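DUF2787 domain-containing protein (Vibrio cholerae, PDB 2V1L) is of unknown function, is encoded on the pathogenicity island VPI-2, and is structurally homologous to the human P32 protein. Local coordinates at residues L5-T9 with G70-I74; V42-S48 with F139-T145. All blocks are in the same frame, centred on the assembly; numbering follows the deposited sequence.

Contact 1 of 2, residues L5-T9 with G70-I74; sequences LFKPT and GQWCI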
loop_
_atom_site.group_PDB
_atom_site.type_symbol
_atom_site.label_atom_id
_atom_site.label_comp_id
_atom_site.label_asym_id
_atom_site.label_seq_id
_atom_site.Cartn_x
_atom_site.Cartn_y
_atom_site.Cartn_z
ATOM N N LEU A 5 1.042 -17.246 -4.749
ATOM C CA LEU A 5 0.330 -16.379 -5.738
ATOM C C LEU A 5 1.006 -15.001 -5.904
ATOM O O LEU A 5 1.025 -14.438 -7.007
ATOM C CB LEU A 5 -1.166 -16.246 -5.378
ATOM C CG LEU A 5 -2.097 -15.593 -6.414
ATOM C CD1 LEU A 5 -2.097 -16.372 -7.730
ATOM C CD2 LEU A 5 -3.512 -15.415 -5.894
ATOM N N PHE A 6 1.544 -14.467 -4.806
ATOM C CA PHE A 6 2.397 -13.272 -4.833
ATOM C C PHE A 6 3.753 -13.690 -4.313
ATOM O O PHE A 6 3.834 -14.330 -3.265
ATOM C CB PHE A 6 1.887 -12.170 -3.891
ATOM C CG PHE A 6 0.477 -11.744 -4.136
ATOM C CD1 PHE A 6 0.191 -10.750 -5.055
ATOM C CD2 PHE A 6 -0.568 -12.309 -3.410
ATOM C CE1 PHE A 6 -1.116 -10.350 -5.278
ATOM C CE2 PHE A 6 -1.880 -11.909 -3.624
ATOM C CZ PHE A 6 -2.153 -10.934 -4.559
ATOM N N LYS A 7 4.818 -13.325 -5.017
ATOM C CA LYS A 7 6.168 -13.573 -4.506
ATOM C C LYS A 7 7.283 -12.848 -5.261
ATOM O O LYS A 7 7.136 -12.531 -6.455
ATOM C CB LYS A 7 6.501 -15.080 -4.508
ATOM C CG LYS A 7 6.006 -15.871 -3.301
ATOM C CD LYS A 7 6.374 -17.349 -3.418
ATOM C CE LYS A 7 5.215 -18.228 -2.963
ATOM N NZ LYS A 7 5.660 -19.602 -2.603
ATOM N N PRO A 8 8.393 -12.556 -4.549
ATOM C CA PRO A 8 8.544 -12.116 -3.163
ATOM C C PRO A 8 9.211 -10.721 -3.127
ATOM O O PRO A 8 9.568 -10.187 -4.183
ATOM C CB PRO A 8 9.490 -13.176 -2.596
ATOM C CG PRO A 8 10.326 -13.645 -3.850
ATOM C CD PRO A 8 9.702 -12.978 -5.078
ATOM N N THR A 9 9.353 -10.127 -1.942
ATOM C CA THR A 9 10.022 -8.824 -1.791
ATOM C C THR A 9 10.903 -8.831 -0.545
ATOM O O THR A 9 10.865 -9.784 0.245
ATOM C CB THR A 9 9.027 -7.626 -1.711
ATOM O OG1 THR A 9 8.503 -7.504 -0.382
ATOM C CG2 THR A 9 7.880 -7.769 -2.695
ATOM N N GLY A 70 3.028 -16.454 -14.379
ATOM C CA GLY A 70 1.650 -16.567 -13.872
ATOM C C GLY A 70 1.333 -15.841 -12.569
ATOM O O GLY A 70 0.217 -15.338 -12.396
ATOM N N GLN A 71 2.307 -15.784 -11.655
ATOM C CA GLN A 71 2.100 -15.209 -10.312
ATOM C C GLN A 71 2.301 -13.688 -10.238
ATOM O O GLN A 71 3.176 -13.148 -10.914
ATOM C CB GLN A 71 2.976 -15.921 -9.267
ATOM C CG GLN A 71 4.452 -15.546 -9.267
ATOM C CD GLN A 71 5.200 -16.121 -8.068
ATOM O OE1 GLN A 71 4.873 -17.202 -7.566
ATOM N NE2 GLN A 71 6.214 -15.398 -7.605
ATOM N N TRP A 72 1.503 -13.026 -9.389
ATOM C CA TRP A 72 1.434 -11.557 -9.313
ATOM C C TRP A 72 2.594 -10.930 -8.546
ATOM O O TRP A 72 3.164 -11.544 -7.646
ATOM C CB TRP A 72 0.114 -11.108 -8.698
ATOM C CG TRP A 72 -1.087 -11.335 -9.578
ATOM C CD1 TRP A 72 -1.769 -12.508 -9.740
ATOM C CD2 TRP A 72 -1.757 -10.366 -10.405
ATOM N NE1 TRP A 72 -2.816 -12.334 -10.617
ATOM C CE2 TRP A 72 -2.831 -11.031 -11.042
ATOM C CE3 TRP A 72 -1.552 -9.002 -10.673
ATOM C CZ2 TRP A 72 -3.702 -10.381 -11.930
ATOM C CZ3 TRP A 72 -2.425 -8.351 -11.563
ATOM C CH2 TRP A 72 -3.485 -9.044 -12.176
ATOM N N CYS A 73 2.942 -9.703 -8.919
ATOM C CA CYS A 73 4.035 -8.973 -8.276
ATOM C C CYS A 73 3.521 -7.651 -7.719
ATOM O O CYS A 73 2.815 -6.922 -8.413
ATOM C CB CYS A 73 5.139 -8.702 -9.289
ATOM S SG CYS A 73 5.630 -10.192 -10.216
ATOM N N ILE A 74 3.855 -7.355 -6.466
ATOM C CA ILE A 74 3.505 -6.057 -5.880
ATOM C C ILE A 74 4.516 -5.016 -6.350
ATOM O O ILE A 74 5.712 -5.148 -6.107
ATOM C CB ILE A 74 3.404 -6.102 -4.332
ATOM C CG1 ILE A 74 2.952 -4.755 -3.771
ATOM C CG2 ILE A 74 4.733 -6.465 -3.702
ATOM C CD1 ILE A 74 2.268 -4.900 -2.472
#

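Contact 2 of 2, residues V42-S48 with F139-T145; sequences VMNFRDS and FDDISLT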
loop_
_atom_site.group_PDB
_atom_site.type_symbol
_atom_site.label_atom_id
_atom_site.label_comp_id
_atom_site.label_asym_id
_atom_site.label_seq_id
_atom_site.Cartn_x
_atom_site.Cartn_y
_atom_site.Cartn_z
ATOM N N VAL A 42 -4.286 -1.712 -10.583
ATOM C CA VAL A 42 -4.154 -0.703 -9.542
ATOM C C VAL A 42 -5.363 -0.714 -8.597
ATOM O O VAL A 42 -6.503 -0.537 -9.025
ATOM C CB VAL A 42 -3.936 0.730 -10.146
ATOM C CG1 VAL A 42 -4.030 1.799 -9.079
ATOM C CG2 VAL A 42 -2.590 0.817 -10.842
ATOM N N MET A 43 -5.094 -0.901 -7.303
ATOM C CA MET A 43 -6.125 -0.849 -6.259
ATOM C C MET A 43 -6.053 0.498 -5.522
ATOM O O MET A 43 -4.961 0.972 -5.189
ATOM C CB MET A 43 -5.925 -1.989 -5.246
ATOM C CG MET A 43 -5.991 -3.409 -5.786
ATOM S SD MET A 43 -5.713 -4.656 -4.492
ATOM C CE MET A 43 -5.725 -6.171 -5.440
ATOM N N ASN A 44 -7.204 1.100 -5.256
ATOM C CA ASN A 44 -7.276 2.304 -4.437
ATOM C C ASN A 44 -8.197 2.090 -3.238
ATOM O O ASN A 44 -9.285 1.532 -3.391
ATOM C CB ASN A 44 -7.761 3.512 -5.242
ATOM C CG ASN A 44 -6.724 4.000 -6.229
ATOM O OD1 ASN A 44 -6.623 3.474 -7.337
ATOM N ND2 ASN A 44 -5.930 4.991 -5.823
ATOM N N PHE A 45 -7.751 2.525 -2.059
ATOM C CA PHE A 45 -8.550 2.445 -0.836
ATOM C C PHE A 45 -8.749 3.886 -0.407
ATOM O O PHE A 45 -7.756 4.609 -0.184
ATOM C CB PHE A 45 -7.821 1.625 0.265
ATOM C CG PHE A 45 -7.497 0.209 -0.125
ATOM C CD1 PHE A 45 -8.191 -0.862 0.449
ATOM C CD2 PHE A 45 -6.501 -0.073 -1.065
ATOM C CE1 PHE A 45 -7.896 -2.159 0.101
ATOM C CE2 PHE A 45 -6.213 -1.380 -1.443
ATOM C CZ PHE A 45 -6.912 -2.430 -0.869
ATOM N N ARG A 46 -10.009 4.322 -0.317
ATOM C CA ARG A 46 -10.321 5.695 0.094
ATOM C C ARG A 46 -11.397 5.797 1.191
ATOM O O ARG A 46 -12.397 5.103 1.145
ATOM C CB ARG A 46 -10.699 6.573 -1.119
ATOM C CG ARG A 46 -9.526 6.847 -2.110
ATOM C CD ARG A 46 -9.929 7.789 -3.290
ATOM N NE ARG A 46 -10.415 7.026 -4.451
ATOM C CZ ARG A 46 -9.743 6.824 -5.587
ATOM N NH1 ARG A 46 -8.541 7.356 -5.766
ATOM N NH2 ARG A 46 -10.279 6.088 -6.561
ATOM N N ASP A 47 -11.133 6.653 2.177
ATOM C CA ASP A 47 -12.109 7.112 3.144
ATOM C C ASP A 47 -12.693 8.425 2.574
ATOM O O ASP A 47 -12.040 9.471 2.570
ATOM C CB ASP A 47 -11.450 7.309 4.531
ATOM C CG ASP A 47 -12.271 8.199 5.471
ATOM O OD1 ASP A 47 -13.430 8.507 5.149
ATOM O OD2 ASP A 47 -11.764 8.631 6.537
ATOM N N SER A 48 -13.937 8.370 2.099
ATOM C CA SER A 48 -14.544 9.542 1.447
ATOM C C SER A 48 -14.639 10.753 2.377
ATOM O O SER A 48 -14.779 11.874 1.900
ATOM C CB SER A 48 -15.912 9.198 0.874
ATOM O OG SER A 48 -16.904 9.303 1.892
ATOM N N PHE A 139 -12.491 2.248 4.974
ATOM C CA PHE A 139 -12.579 2.809 3.636
ATOM C C PHE A 139 -13.938 2.512 2.991
ATOM O O PHE A 139 -14.172 1.389 2.557
ATOM C CB PHE A 139 -11.456 2.238 2.751
ATOM C CG PHE A 139 -10.066 2.401 3.329
ATOM C CD1 PHE A 139 -9.445 3.644 3.351
ATOM C CD2 PHE A 139 -9.375 1.291 3.842
ATOM C CE1 PHE A 139 -8.145 3.800 3.898
ATOM C CE2 PHE A 139 -8.071 1.433 4.372
ATOM C CZ PHE A 139 -7.465 2.682 4.400
ATOM N N ASP A 140 -14.801 3.527 2.895
ATOM C CA ASP A 140 -16.083 3.419 2.162
ATOM C C ASP A 140 -15.985 3.351 0.624
ATOM O O ASP A 140 -17.014 3.307 -0.053
ATOM C CB ASP A 140 -17.055 4.537 2.579
ATOM C CG ASP A 140 -16.377 5.899 2.746
ATOM O OD1 ASP A 140 -15.179 5.930 3.071
ATOM O OD2 ASP A 140 -17.046 6.946 2.587
ATOM N N ASP A 141 -14.764 3.326 0.076
ATOM C CA ASP A 141 -14.532 3.436 -1.371
ATOM C C ASP A 141 -13.281 2.657 -1.762
ATOM O O ASP A 141 -12.169 3.176 -1.669
ATOM C CB ASP A 141 -14.390 4.934 -1.735
ATOM C CG ASP A 141 -14.156 5.206 -3.244
ATOM O OD1 ASP A 141 -13.928 4.270 -4.054
ATOM O OD2 ASP A 141 -14.173 6.413 -3.603
ATOM N N ILE A 142 -13.453 1.411 -2.188
ATOM C CA ILE A 142 -12.329 0.595 -2.669
ATOM C C ILE A 142 -12.527 0.240 -4.142
ATOM O O ILE A 142 -13.479 -0.464 -4.494
ATOM C CB ILE A 142 -12.163 -0.710 -1.862
ATOM C CG1 ILE A 142 -11.970 -0.416 -0.370
ATOM C CG2 ILE A 142 -11.013 -1.530 -2.413
ATOM C CD1 ILE A 142 -11.793 -1.657 0.485
ATOM N N SER A 143 -11.630 0.717 -4.997
ATOM C CA SER A 143 -11.774 0.544 -6.441
ATOM C C SER A 143 -10.598 -0.231 -7.039
ATOM O O SER A 143 -9.489 -0.212 -6.485
ATOM C CB SER A 143 -11.902 1.913 -7.118
ATOM O OG SER A 143 -10.625 2.501 -7.300
ATOM N N LEU A 144 -10.848 -0.917 -8.155
ATOM C CA LEU A 144 -9.800 -1.611 -8.915
ATOM C C LEU A 144 -9.800 -1.127 -10.373
ATOM O O LEU A 144 -10.860 -0.927 -10.955
ATOM C CB LEU A 144 -9.983 -3.134 -8.818
ATOM C CG LEU A 144 -8.796 -4.006 -9.234
ATOM C CD1 LEU A 144 -8.601 -5.207 -8.321
ATOM C CD2 LEU A 144 -8.940 -4.457 -10.676
ATOM N N THR A 145 -8.622 -0.915 -10.952
ATOM C CA THR A 145 -8.523 -0.324 -12.286
ATOM C C THR A 145 -7.571 -1.116 -13.178
ATOM O O THR A 145 -6.476 -1.478 -12.761
ATOM C CB THR A 145 -8.085 1.170 -12.225
ATOM O OG1 THR A 145 -9.028 1.921 -11.452
ATOM C CG2 THR A 145 -8.017 1.778 -13.614
HETATM O O HOH W 1 -13.079 5.989 -6.870
#

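Contact 1 of 2, residues L5-T9 with G70-I74
Trp-72, Gln-71 and Leu-5 lose the most surface where the N-terminal segment 5-9 runs beside the start of strand 72-82. One backbone hydrogen bond ties the two: Trp-72 N donates to Leu-5 O at 2.8 Å, with the nitrogen nearly in line with the C=O (170°), although the angle at the hydrogen is only 139°. A CA-H...O contact from Phe-6 CA to Trp-72 O, 3.4 Å long, follows it, and Phe-6 and Trp-72 form a single beta bridge, the only one between the segments; 5-9 is otherwise irregular. Gln-71 turns toward the N-terminal segment. Its CG sits between the backbone N and the carbonyl carbon (chi1 76°), and the chain then extends so that the amide lies alongside Lys-7, with NE2 3.1 Å from Lys-7 CB. The same NE2 is 3.2 Å from Lys-7 O. Trp-72 meets Phe-6 chiefly through its CB: Phe-6 CD1 approaches that carbon to 3.7 Å, obliquely to the phenyl plane, with CE1 also lying obliquely to the indole. Leu-5 O lies at the indole edge, while Leu-5 CD1 makes a looser apolar contact with Trp-72 CD1 at 4.4 Å. Farther along, the methyls Thr-9 CG2 and Ile-74 CG2 meet at 3.6 Å, the two side chains crossing at about a right angle. Helix 15-29 packs against both segments, with Phe-6 on Leu-21 and Ala-22 and its ring nearly parallel to that of His-18, and Trp-72 on Leu-25. Strand 60-66 pairs antiparallel with strand 72-82, and its Leu-64 touches both Trp-72 and Ile-74.

Contact 2 of 2, residues V42-S48 with F139-T145
Phe-45 and Phe-139 pack beside an antiparallel strand pair, 42-46 with 141-144, whose axes approach to 4.8 Å. Its hydrogen-bonded bridge pairs are Asn-44 with Ser-143 (Asn-44 N to Ser-143 O 2.9 Å) and Arg-46 with Asp-141, where the bond from Asp-141 N to Arg-46 O is weak; Val-42 and Thr-145 also bond in both directions. With CG anti to its carbonyl carbon (chi1 -54°), Phe-139 presents a ring face to Phe-45 CB, which stands 3.8 Å from the centroid and over the ring centre. The Phe-45 ring turns its edge to that face in an offset edge-to-face pair, planes at 68°, and receives Ile-142 CG2 over one of its own faces. Met-43 and Leu-144 lie side by side on this same face of the sheet. On the other face Arg-46, bent at chi3, runs beside Asp-141; their NE-OD2 salt bridge is long at 3.9 Å, and a water accepts from NH2 and donates weakly to OD1. Asn-44 CB lies over one guanidinium face, toward its rim. Beyond the strand ends, Asp-140 OD1 takes Ser-48 N at 2.9 Å on its syn side; Ser-48 OG also faces OD2, but so closely that this second bond is doubtful. Asp-47 is engaged instead by Ser-49 OG and Phe-57 N. Strand 60-66 flanks strand 41-46 along its other edge, helix 15-29 packs on Met-43, Phe-45 and Leu-144, and helix 117-135 reaches Phe-139 through Tyr-133 and Val-134.

Contacts 1 and 2 belong to one antiparallel sheet, with centres 21 Å apart and nearest atoms about 6 Å apart, so they do not touch directly. Strand 60-66 lies between them, pairing with strand 72-82 of contact 1 on one side and strand 41-46 of contact 2 on the other. Helix 15-29 is shared too, packing against side chains from both. Along the chain the segments alternate, 5-9, 42-48, 70-74 and 139-145: contact 1 brings the N-terminal segment onto the sheet, and contact 2 adds the C-terminal strand. Both ends of the modelled chain are thereby fastened to the same sheet.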